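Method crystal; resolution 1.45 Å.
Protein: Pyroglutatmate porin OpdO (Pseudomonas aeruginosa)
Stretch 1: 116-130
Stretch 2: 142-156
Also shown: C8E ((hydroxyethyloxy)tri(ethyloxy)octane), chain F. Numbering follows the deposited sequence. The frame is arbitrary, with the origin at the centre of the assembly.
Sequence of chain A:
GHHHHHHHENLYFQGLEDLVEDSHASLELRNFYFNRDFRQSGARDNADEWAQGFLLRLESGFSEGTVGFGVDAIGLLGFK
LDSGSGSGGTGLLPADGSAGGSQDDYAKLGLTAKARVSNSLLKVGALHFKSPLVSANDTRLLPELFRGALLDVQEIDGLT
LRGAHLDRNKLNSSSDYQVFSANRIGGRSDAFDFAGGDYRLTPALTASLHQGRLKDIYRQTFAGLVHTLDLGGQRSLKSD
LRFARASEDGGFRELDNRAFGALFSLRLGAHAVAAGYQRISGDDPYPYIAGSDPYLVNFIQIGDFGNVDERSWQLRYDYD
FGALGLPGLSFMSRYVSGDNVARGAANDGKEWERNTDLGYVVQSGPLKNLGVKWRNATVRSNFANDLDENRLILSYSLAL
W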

ATOM      1  N   ARG A 116     -23.411  -7.159   0.905  1.00 21.00           N
ATOM      2  CA  ARG A 116     -23.501  -6.175   1.976  1.00 21.94           C
ATOM      3  C   ARG A 116     -24.693  -6.461   2.873  1.00 22.43           C
ATOM      4  O   ARG A 116     -25.741  -6.895   2.407  1.00 23.51           O
ATOM      5  N   VAL A 117     -24.525  -6.221   4.167  1.00 23.43           N
ATOM      6  CA  VAL A 117     -25.654  -6.202   5.083  1.00 23.98           C
ATOM      7  C   VAL A 117     -25.390  -5.075   6.065  1.00 26.69           C
ATOM      8  O   VAL A 117     -24.247  -4.887   6.496  1.00 23.88           O
ATOM      9  N   SER A 118     -26.423  -4.309   6.390  1.00 28.37           N
ATOM     10  CA  SER A 118     -26.280  -3.169   7.283  1.00 29.65           C
ATOM     11  C   SER A 118     -25.074  -2.328   6.871  1.00 30.27           C
ATOM     12  O   SER A 118     -25.039  -1.787   5.764  1.00 30.06           O
ATOM     13  N   ASN A 119     -24.074  -2.236   7.752  1.00 27.64           N
ATOM     14  CA  ASN A 119     -22.865  -1.468   7.472  1.00 31.95           C
ATOM     15  C   ASN A 119     -21.634  -2.364   7.352  1.00 34.01           C
ATOM     16  O   ASN A 119     -20.540  -2.002   7.790  1.00 30.77           O
ATOM     17  N   SER A 120     -21.827  -3.538   6.765  1.00 23.19           N
ATOM     18  CA  SER A 120     -20.753  -4.508   6.609  1.00 22.92           C
ATOM     19  C   SER A 120     -20.683  -4.967   5.156  1.00 21.75           C
ATOM     20  O   SER A 120     -21.700  -4.994   4.447  1.00 22.59           O
ATOM     21  N   LEU A 121     -19.485  -5.324   4.714  1.00 19.47           N
ATOM     22  CA  LEU A 121     -19.238  -5.637   3.321  1.00 20.09           C
ATOM     23  C   LEU A 121     -18.247  -6.784   3.193  1.00 17.81           C
ATOM     24  O   LEU A 121     -17.166  -6.757   3.788  1.00 17.96           O
ATOM     25  N   LEU A 122     -18.624  -7.787   2.411  1.00 17.73           N
ATOM     26  CA  LEU A 122     -17.772  -8.926   2.109  1.00 19.15           C
ATOM     27  C   LEU A 122     -17.416  -8.909   0.628  1.00 16.92           C
ATOM     28  O   LEU A 122     -18.296  -8.733  -0.225  1.00 17.17           O
ATOM     29  N   LYS A 123     -16.133  -9.080   0.335  1.00 16.84           N
ATOM     30  CA  LYS A 123     -15.634  -9.196  -1.037  1.00 16.95           C
ATOM     31  C   LYS A 123     -14.898 -10.518  -1.181  1.00 16.78           C
ATOM     32  O   LYS A 123     -14.107 -10.894  -0.312  1.00 17.24           O
ATOM     33  N   VAL A 124     -15.165 -11.217  -2.274  1.00 16.64           N
ATOM     34  CA  VAL A 124     -14.535 -12.494  -2.559  1.00 16.49           C
ATOM     35  C   VAL A 124     -14.026 -12.519  -3.999  1.00 16.49           C
ATOM     36  O   VAL A 124     -14.793 -12.289  -4.942  1.00 17.08           O
ATOM     37  N   GLY A 125     -12.736 -12.787  -4.166  1.00 15.76           N
ATOM     38  CA  GLY A 125     -12.122 -12.860  -5.484  1.00 15.62           C
ATOM     39  C   GLY A 125     -10.883 -11.988  -5.547  1.00 14.27           C
ATOM     40  O   GLY A 125      -9.992 -12.128  -4.711  1.00 15.31           O
ATOM     41  N   ALA A 126     -10.813 -11.102  -6.536  1.00 14.82           N
ATOM     42  CA  ALA A 126      -9.685 -10.181  -6.641  1.00 13.97           C
ATOM     43  C   ALA A 126      -9.790  -9.101  -5.569  1.00 14.36           C
ATOM     44  O   ALA A 126     -10.838  -8.460  -5.420  1.00 17.04           O
ATOM     45  N   LEU A 127      -8.704  -8.895  -4.836  1.00 14.18           N
ATOM     46  CA  LEU A 127      -8.683  -7.921  -3.744  1.00 14.32           C
ATOM     47  C   LEU A 127      -7.495  -6.981  -3.861  1.00 14.63           C
ATOM     48  O   LEU A 127      -6.421  -7.357  -4.326  1.00 15.46           O
ATOM     49  N   HIS A 128      -7.700  -5.748  -3.409  1.00 13.14           N
ATOM     50  CA  HIS A 128      -6.638  -4.751  -3.354  1.00 13.46           C
ATOM     51  C   HIS A 128      -7.005  -3.796  -2.233  1.00 12.66           C
ATOM     52  O   HIS A 128      -8.004  -3.079  -2.316  1.00 14.55           O
ATOM     53  N   PHE A 129      -6.232  -3.830  -1.152  1.00 12.68           N
ATOM     54  CA  PHE A 129      -6.569  -3.044   0.022  1.00 12.67           C
ATOM     55  C   PHE A 129      -5.308  -2.808   0.842  1.00 11.88           C
ATOM     56  O   PHE A 129      -4.250  -3.408   0.571  1.00 12.63           O
ATOM     57  N   LYS A 130      -5.426  -1.933   1.835  1.00 11.74           N
ATOM     58  CA  LYS A 130      -4.332  -1.569   2.722  1.00 11.80           C
ATOM     59  C   LYS A 130      -4.720  -1.902   4.155  1.00 14.17           C
ATOM     60  O   LYS A 130      -5.838  -1.619   4.596  1.00 14.35           O
ATOM     61  N   LEU A 142       0.906  -1.568 -13.077  1.00 16.84           N
ATOM     62  CA  LEU A 142      -0.377  -2.199 -12.787  1.00 16.93           C
ATOM     63  C   LEU A 142      -0.369  -2.703 -11.353  1.00 16.87           C
ATOM     64  O   LEU A 142       0.679  -3.072 -10.824  1.00 18.35           O
ATOM     65  N   PRO A 143      -1.530  -2.701 -10.696  1.00 14.96           N
ATOM     66  CA  PRO A 143      -1.550  -3.017  -9.263  1.00 15.38           C
ATOM     67  C   PRO A 143      -1.272  -4.485  -8.930  1.00 16.82           C
ATOM     68  O   PRO A 143      -1.586  -5.395  -9.720  1.00 16.56           O
ATOM     69  N   GLU A 144      -0.694  -4.714  -7.757  1.00 15.29           N
ATOM     70  CA  GLU A 144      -0.721  -6.032  -7.142  1.00 14.96           C
ATOM     71  C   GLU A 144      -2.177  -6.393  -6.781  1.00 15.42           C
ATOM     72  O   GLU A 144      -2.957  -5.526  -6.376  1.00 15.80           O
ATOM     73  N   LEU A 145      -2.544  -7.666  -6.925  1.00 14.06           N
ATOM     74  CA  LEU A 145      -3.849  -8.152  -6.469  1.00 14.12           C
ATOM     75  C   LEU A 145      -3.630  -9.355  -5.571  1.00 15.17           C
ATOM     76  O   LEU A 145      -2.653 -10.100  -5.734  1.00 16.76           O
ATOM     77  N   PHE A 146      -4.521  -9.538  -4.606  1.00 13.41           N
ATOM     78  CA  PHE A 146      -4.576 -10.787  -3.864  1.00 13.27           C
ATOM     79  C   PHE A 146      -5.836 -11.533  -4.255  1.00 15.20           C
ATOM     80  O   PHE A 146      -6.833 -10.925  -4.661  1.00 16.97           O
ATOM     81  N   ARG A 147      -5.791 -12.853  -4.153  1.00 12.96           N
ATOM     82  CA  ARG A 147      -6.992 -13.664  -4.277  1.00 14.77           C
ATOM     83  C   ARG A 147      -7.441 -14.041  -2.876  1.00 14.07           C
ATOM     84  O   ARG A 147      -6.647 -14.539  -2.075  1.00 14.66           O
ATOM     85  N   GLY A 148      -8.706 -13.801  -2.563  1.00 14.96           N
ATOM     86  CA  GLY A 148      -9.192 -14.203  -1.256  1.00 16.76           C
ATOM     87  C   GLY A 148     -10.530 -13.608  -0.890  1.00 14.39           C
ATOM     88  O   GLY A 148     -11.298 -13.185  -1.758  1.00 16.13           O
ATOM     89  N   ALA A 149     -10.800 -13.580   0.410  1.00 13.79           N
ATOM     90  CA  ALA A 149     -12.025 -13.009   0.934  1.00 15.06           C
ATOM     91  C   ALA A 149     -11.664 -11.956   1.965  1.00 15.42           C
ATOM     92  O   ALA A 149     -10.766 -12.165   2.797  1.00 16.35           O
ATOM     93  N   LEU A 150     -12.353 -10.820   1.908  1.00 15.06           N
ATOM     94  CA  LEU A 150     -12.102  -9.684   2.793  1.00 14.23           C
ATOM     95  C   LEU A 150     -13.423  -9.204   3.362  1.00 14.17           C
ATOM     96  O   LEU A 150     -14.364  -8.913   2.623  1.00 14.75           O
ATOM     97  N   LEU A 151     -13.497  -9.142   4.687  1.00 15.84           N
ATOM     98  CA  LEU A 151     -14.702  -8.707   5.375  1.00 15.47           C
ATOM     99  C   LEU A 151     -14.432  -7.409   6.114  1.00 15.55           C
ATOM    100  O   LEU A 151     -13.420  -7.282   6.809  1.00 17.20           O
ATOM    101  N   ASP A 152     -15.340  -6.452   5.979  1.00 16.95           N
ATOM    102  CA  ASP A 152     -15.215  -5.148   6.619  1.00 17.14           C
ATOM    103  C   ASP A 152     -16.511  -4.866   7.365  1.00 17.96           C
ATOM    104  O   ASP A 152     -17.566  -4.760   6.749  1.00 17.96           O
ATOM    105  N   VAL A 153     -16.441  -4.762   8.689  1.00 17.65           N
ATOM    106  CA  VAL A 153     -17.617  -4.625   9.537  1.00 17.98           C
ATOM    107  C   VAL A 153     -17.576  -3.293  10.275  1.00 18.58           C
ATOM    108  O   VAL A 153     -16.676  -3.059  11.095  1.00 18.06           O
ATOM    109  N   GLN A 154     -18.542  -2.419   9.999  1.00 20.08           N
ATOM    110  CA  GLN A 154     -18.599  -1.108  10.643  1.00 21.76           C
ATOM    111  C   GLN A 154     -19.954  -0.886  11.306  1.00 22.58           C
ATOM    112  O   GLN A 154     -20.687   0.048  10.975  1.00 28.89           O
ATOM    113  N   GLU A 155     -20.272  -1.758  12.255  1.00 23.23           N
ATOM    114  CA  GLU A 155     -21.572  -1.743  12.915  1.00 23.64           C
ATOM    115  C   GLU A 155     -21.541  -1.033  14.270  1.00 28.44           C
ATOM    116  O   GLU A 155     -22.579  -0.601  14.778  1.00 30.34           O
ATOM    117  N   ILE A 156     -20.356  -0.941  14.861  1.00 25.69           N
ATOM    118  CA  ILE A 156     -20.189  -0.356  16.184  1.00 25.19           C
ATOM    119  C   ILE A 156     -19.560   1.024  16.043  1.00 24.34           C
ATOM    120  O   ILE A 156     -18.605   1.191  15.275  1.00 25.31           O
TER

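The two stretches pair as antiparallel strands, their axes 171° apart in direction and 4.7 Å apart at closest approach, so most side chains leave the sheet to one face or the other rather than pointing straight across. Ser-120, Leu-122, Val-124, Leu-151, Val-153 and Ala-149 share one face; Leu-121, Lys-123, Leu-127, Phe-146, Leu-150 and Asp-152 share the other.

The polar contacts concentrate where Glu-155 meets the turn before strand 120-124. With chi1 and chi2 both m, its carboxylate folds back toward stretch 1 and accepts three hydrogen bonds: OE2 from Ser-118 OG (2.6 Å), and OE1 from Asn-119 N (2.6 Å, 137° at the hydrogen) and from Ser-120 OG (2.8 Å). Ser-120 N also lies 3.2 Å from Glu-155 OE1, but its angle is too poor for a bond. The serines reach the carboxylate from different rotamers, t at Ser-118 and m at Ser-120. At the other end, His-128 (chi1 t) swings its ring inward and donates from ND1 to Glu-144 O at 2.8 Å and 163°; this acceptor lies at the ring edge, near its plane. Within stretch 2, Gln-154 NE2 donates to Asp-152 OD1 (2.9 Å, 168°), which holds the glutamine amide beside its own strand.

The apolar packing is richest around Leu-150, which has the largest area covered by the other stretch, 121 Å². Its t,p rotamer places CD2 over one face of the Phe-129 ring, 4.1 Å from the ring centroid and 26° off the normal, a CH-pi contact. Leu-127, in the m,t rotamer, brings CD1 to 3.9 Å from Leu-150 CB and 3.4 Å from Gly-148 C. The backbone angles of Gly-148 by themselves call for glycine, since a CB there would be jammed against the preceding carbonyl O. Phe-129 (chi1 p) also meets Phe-146 (chi1 m), CE1 to CD1 at 4.2 Å. The opposite face packs more lightly: Leu-122 CB lies 4.1 Å from Leu-151 CD1, and Val-124 CG2 4.0 Å from Ala-149 CB.

Two waters attend the strand pair. Water 2 donates to Leu-121 O and Leu-150 O, 2.9 Å each, linking two carbonyls that cannot bond each other. Water 1 lies within hydrogen-bonding reach of Asn-119 O and Asp-152 OD1, both at 3.0 Å.

The bound C8E lies along the Glu-155 cluster: its C17 is 3.6 Å from both Ser-118 CB and Glu-155 CD, and its C14 is 3.7 Å from Val-117 CG1.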

ATOM      1  CB  ARG A 116     -23.631  -4.754   1.421  1.00 20.20           C
ATOM      2  CG  ARG A 116     -24.967  -4.515   0.738  1.00 26.16           C
ATOM      3  CD  ARG A 116     -25.213  -3.049   0.399  1.00 27.45           C
ATOM      4  NE  ARG A 116     -26.581  -2.854  -0.079  1.00 29.44           N
ATOM      5  CZ  ARG A 116     -27.015  -1.755  -0.686  1.00 38.24           C
ATOM      6  NH1 ARG A 116     -26.185  -0.747  -0.910  1.00 32.70           N
ATOM      7  NH2 ARG A 116     -28.279  -1.672  -1.079  1.00 34.44           N
ATOM      8  CB  VAL A 117     -25.835  -7.553   5.801  1.00 26.72           C
ATOM      9  CG1 VAL A 117     -24.650  -7.854   6.704  1.00 31.51           C
ATOM     10  CG2 VAL A 117     -27.139  -7.563   6.597  1.00 30.38           C
ATOM     11  CB  SER A 118     -26.158  -3.644   8.727  1.00 27.75           C
ATOM     12  OG  SER A 118     -26.223  -2.561   9.634  1.00 30.83           O
ATOM     13  CB  ASN A 119     -22.633  -0.429   8.566  1.00 34.81           C
ATOM     14  CG  ASN A 119     -22.504   0.972   8.014  1.00 73.59           C
ATOM     15  OD1 ASN A 119     -21.406   1.429   7.694  1.00 54.06           O
ATOM     16  ND2 ASN A 119     -23.631   1.665   7.895  1.00 48.16           N
ATOM     17  CB  SER A 120     -20.966  -5.706   7.536  1.00 23.13           C
ATOM     18  OG  SER A 120     -20.929  -5.313   8.901  1.00 24.98           O
ATOM     19  CB  LEU A 121     -18.681  -4.408   2.598  1.00 18.74           C
ATOM     20  CG  LEU A 121     -18.358  -4.560   1.109  1.00 19.81           C
ATOM     21  CD1 LEU A 121     -19.632  -4.791   0.293  1.00 20.52           C
ATOM     22  CD2 LEU A 121     -17.644  -3.321   0.600  1.00 23.59           C
ATOM     23  CB  LEU A 122     -18.515 -10.226   2.435  1.00 21.91           C
ATOM     24  CG  LEU A 122     -17.814 -11.518   2.006  1.00 20.69           C
ATOM     25  CD1 LEU A 122     -16.535 -11.713   2.786  1.00 21.27           C
ATOM     26  CD2 LEU A 122     -18.748 -12.715   2.212  1.00 26.32           C
ATOM     27  CB  LYS A 123     -14.673  -8.044  -1.359  1.00 16.13           C
ATOM     28  CG  LYS A 123     -15.344  -6.691  -1.472  1.00 18.74           C
ATOM     29  CD  LYS A 123     -14.315  -5.615  -1.780  1.00 20.37           C
ATOM     30  CE  LYS A 123     -14.963  -4.245  -1.812  1.00 25.71           C
ATOM     31  NZ  LYS A 123     -13.994  -3.218  -2.288  1.00 25.73           N
ATOM     32  CB  VAL A 124     -15.534 -13.648  -2.372  1.00 18.87           C
ATOM     33  CG1 VAL A 124     -14.883 -14.971  -2.741  1.00 20.44           C
ATOM     34  CG2 VAL A 124     -16.052 -13.684  -0.934  1.00 19.99           C
ATOM     35  CB  ALA A 126      -9.650  -9.551  -8.055  1.00 16.21           C
ATOM     36  CB  LEU A 127      -8.585  -8.635  -2.393  1.00 14.54           C
ATOM     37  CG  LEU A 127      -9.720  -9.605  -2.092  1.00 14.34           C
ATOM     38  CD1 LEU A 127      -9.390 -10.360  -0.805  1.00 15.82           C
ATOM     39  CD2 LEU A 127     -11.061  -8.883  -1.981  1.00 15.97           C
ATOM     40  CB  HIS A 128      -6.484  -4.001  -4.693  1.00 14.04           C
ATOM     41  CG  HIS A 128      -5.358  -3.016  -4.700  1.00 15.74           C
ATOM     42  ND1 HIS A 128      -4.128  -3.286  -5.271  1.00 14.12           N
ATOM     43  CD2 HIS A 128      -5.268  -1.760  -4.201  1.00 17.41           C
ATOM     44  CE1 HIS A 128      -3.334  -2.243  -5.116  1.00 15.74           C
ATOM     45  NE2 HIS A 128      -4.001  -1.299  -4.468  1.00 17.51           N
ATOM     46  CB  PHE A 129      -7.644  -3.770   0.856  1.00 13.76           C
ATOM     47  CG  PHE A 129      -7.174  -5.076   1.445  1.00 12.98           C
ATOM     48  CD1 PHE A 129      -7.202  -6.256   0.702  1.00 14.40           C
ATOM     49  CD2 PHE A 129      -6.703  -5.133   2.748  1.00 13.10           C
ATOM     50  CE1 PHE A 129      -6.766  -7.469   1.256  1.00 14.02           C
ATOM     51  CE2 PHE A 129      -6.266  -6.330   3.309  1.00 14.10           C
ATOM     52  CZ  PHE A 129      -6.286  -7.505   2.570  1.00 13.35           C
ATOM     53  CB  LYS A 130      -4.057  -0.059   2.650  1.00 14.46           C
ATOM     54  CG  LYS A 130      -3.907   0.530   1.254  1.00 18.02           C
ATOM     55  CD  LYS A 130      -2.639   0.075   0.569  1.00 17.20           C
ATOM     56  CE  LYS A 130      -2.490   0.836  -0.756  1.00 20.89           C
ATOM     57  NZ  LYS A 130      -1.176   0.585  -1.428  1.00 18.30           N
ATOM     58  CB  LEU A 142      -0.641  -3.351 -13.765  1.00 16.96           C
ATOM     59  CG  LEU A 142      -0.678  -2.957 -15.242  1.00 18.93           C
ATOM     60  CD1 LEU A 142      -0.673  -4.186 -16.140  1.00 21.33           C
ATOM     61  CD2 LEU A 142      -1.894  -2.077 -15.552  1.00 19.56           C
ATOM     62  CB  PRO A 143      -2.987  -2.661  -8.844  1.00 16.31           C
ATOM     63  CG  PRO A 143      -3.783  -2.724 -10.141  1.00 16.80           C
ATOM     64  CD  PRO A 143      -2.841  -2.258 -11.201  1.00 17.07           C
ATOM     65  CB  GLU A 144       0.150  -6.023  -5.879  1.00 15.61           C
ATOM     66  CG  GLU A 144       0.228  -7.363  -5.149  1.00 15.58           C
ATOM     67  CD  GLU A 144       1.036  -7.294  -3.867  1.00 16.23           C
ATOM     68  OE1 GLU A 144       1.162  -6.201  -3.298  1.00 14.90           O
ATOM     69  OE2 GLU A 144       1.563  -8.343  -3.431  1.00 15.62           O
ATOM     70  CB  LEU A 145      -4.738  -8.578  -7.647  1.00 16.02           C
ATOM     71  CG  LEU A 145      -5.102  -7.496  -8.651  1.00 13.82           C
ATOM     72  CD1 LEU A 145      -5.834  -8.107  -9.834  1.00 17.43           C
ATOM     73  CD2 LEU A 145      -5.943  -6.427  -7.982  1.00 16.41           C
ATOM     74  CB  PHE A 146      -4.600 -10.528  -2.353  1.00 13.36           C
ATOM     75  CG  PHE A 146      -3.430  -9.747  -1.855  1.00 12.84           C
ATOM     76  CD1 PHE A 146      -3.607  -8.509  -1.248  1.00 15.07           C
ATOM     77  CD2 PHE A 146      -2.146 -10.259  -1.977  1.00 15.55           C
ATOM     78  CE1 PHE A 146      -2.516  -7.784  -0.769  1.00 15.87           C
ATOM     79  CE2 PHE A 146      -1.036  -9.533  -1.493  1.00 16.34           C
ATOM     80  CZ  PHE A 146      -1.243  -8.291  -0.901  1.00 15.35           C
ATOM     81  CB  ARG A 147      -6.725 -14.930  -5.096  1.00 14.77           C
ATOM     82  CG  ARG A 147      -8.016 -15.651  -5.497  1.00 15.25           C
ATOM     83  CD  ARG A 147      -7.750 -16.892  -6.324  1.00 17.03           C
ATOM     84  NE  ARG A 147      -7.495 -18.052  -5.468  1.00 17.21           N
ATOM     85  CZ  ARG A 147      -7.625 -19.309  -5.879  1.00 18.97           C
ATOM     86  NH1 ARG A 147      -7.996 -19.566  -7.133  1.00 23.04           N
ATOM     87  NH2 ARG A 147      -7.401 -20.303  -5.032  1.00 22.67           N
ATOM     88  CB  ALA A 149     -12.898 -14.097   1.553  1.00 17.65           C
ATOM     89  CB  LEU A 150     -11.415  -8.544   2.027  1.00 15.18           C
ATOM     90  CG  LEU A 150     -11.292  -7.203   2.752  1.00 14.60           C
ATOM     91  CD1 LEU A 150     -10.324  -7.305   3.926  1.00 17.14           C
ATOM     92  CD2 LEU A 150     -10.843  -6.101   1.782  1.00 16.84           C
ATOM     93  CB  LEU A 151     -15.164  -9.791   6.355  1.00 17.75           C
ATOM     94  CG  LEU A 151     -16.410  -9.493   7.189  1.00 19.42           C
ATOM     95  CD1 LEU A 151     -17.644  -9.275   6.312  1.00 20.57           C
ATOM     96  CD2 LEU A 151     -16.635 -10.628   8.175  1.00 24.20           C
ATOM     97  CB  ASP A 152     -14.968  -4.069   5.556  1.00 18.34           C
ATOM     98  CG  ASP A 152     -14.623  -2.719   6.153  1.00 23.13           C
ATOM     99  OD1 ASP A 152     -15.404  -2.192   6.971  1.00 28.69           O
ATOM    100  OD2 ASP A 152     -13.564  -2.168   5.797  1.00 25.69           O
ATOM    101  CB  VAL A 153     -17.679  -5.775  10.577  1.00 19.76           C
ATOM    102  CG1 VAL A 153     -18.798  -5.551  11.593  1.00 19.84           C
ATOM    103  CG2 VAL A 153     -17.848  -7.124   9.874  1.00 23.47           C
ATOM    104  CB  GLN A 154     -18.266   0.006   9.641  1.00 22.28           C
ATOM    105  CG  GLN A 154     -16.811  -0.060   9.177  1.00 21.57           C
ATOM    106  CD  GLN A 154     -16.430   1.040   8.206  1.00 29.66           C
ATOM    107  OE1 GLN A 154     -16.656   2.220   8.466  1.00 34.27           O
ATOM    108  NE2 GLN A 154     -15.827   0.655   7.084  1.00 30.96           N
ATOM    109  CB  GLU A 155     -22.082  -3.174  13.112  1.00 28.32           C
ATOM    110  CG  GLU A 155     -22.190  -3.995  11.840  1.00 29.60           C
ATOM    111  CD  GLU A 155     -23.264  -3.496  10.898  1.00 28.14           C
ATOM    112  OE1 GLU A 155     -23.116  -3.729   9.680  1.00 27.74           O
ATOM    113  OE2 GLU A 155     -24.249  -2.884  11.364  1.00 31.11           O
ATOM    114  CB  ILE A 156     -19.299  -1.263  17.064  1.00 30.42           C
ATOM    115  CG1 ILE A 156     -19.997  -2.608  17.290  1.00 38.53           C
ATOM    116  CG2 ILE A 156     -18.969  -0.585  18.393  1.00 26.89           C
ATOM    117  CD1 ILE A 156     -19.189  -3.602  18.091  1.00 47.72           C
TER
HETATM  118  C13 C8E F 389     -21.518  -9.247  10.150  1.00 46.79           C
HETATM  119  C14 C8E F 389     -22.898  -8.699   9.813  1.00 46.06           C
HETATM  120  O15 C8E F 389     -23.234  -7.729  10.779  1.00 61.31           O
HETATM  121  C16 C8E F 389     -24.590  -7.766  11.175  1.00 46.89           C
HETATM  122  C17 C8E F 389     -25.269  -6.471  10.749  1.00 50.48           C
HETATM  123  O18 C8E F 389     -26.670  -6.622  10.853  1.00 74.09           O
HETATM  124  C19 C8E F 389     -27.253  -5.853  11.880  1.00 58.80           C
HETATM  125  C20 C8E F 389     -28.433  -5.075  11.302  1.00 65.88           C
HETATM  126  O21 C8E F 389     -28.785  -4.016  12.165  1.00 69.27           O
HETATM  127  O   HOH W   1     -18.172  -1.798   5.893  1.00 28.47           O
HETATM  128  O   HOH W   2     -14.911  -6.121   2.162  1.00 16.06           O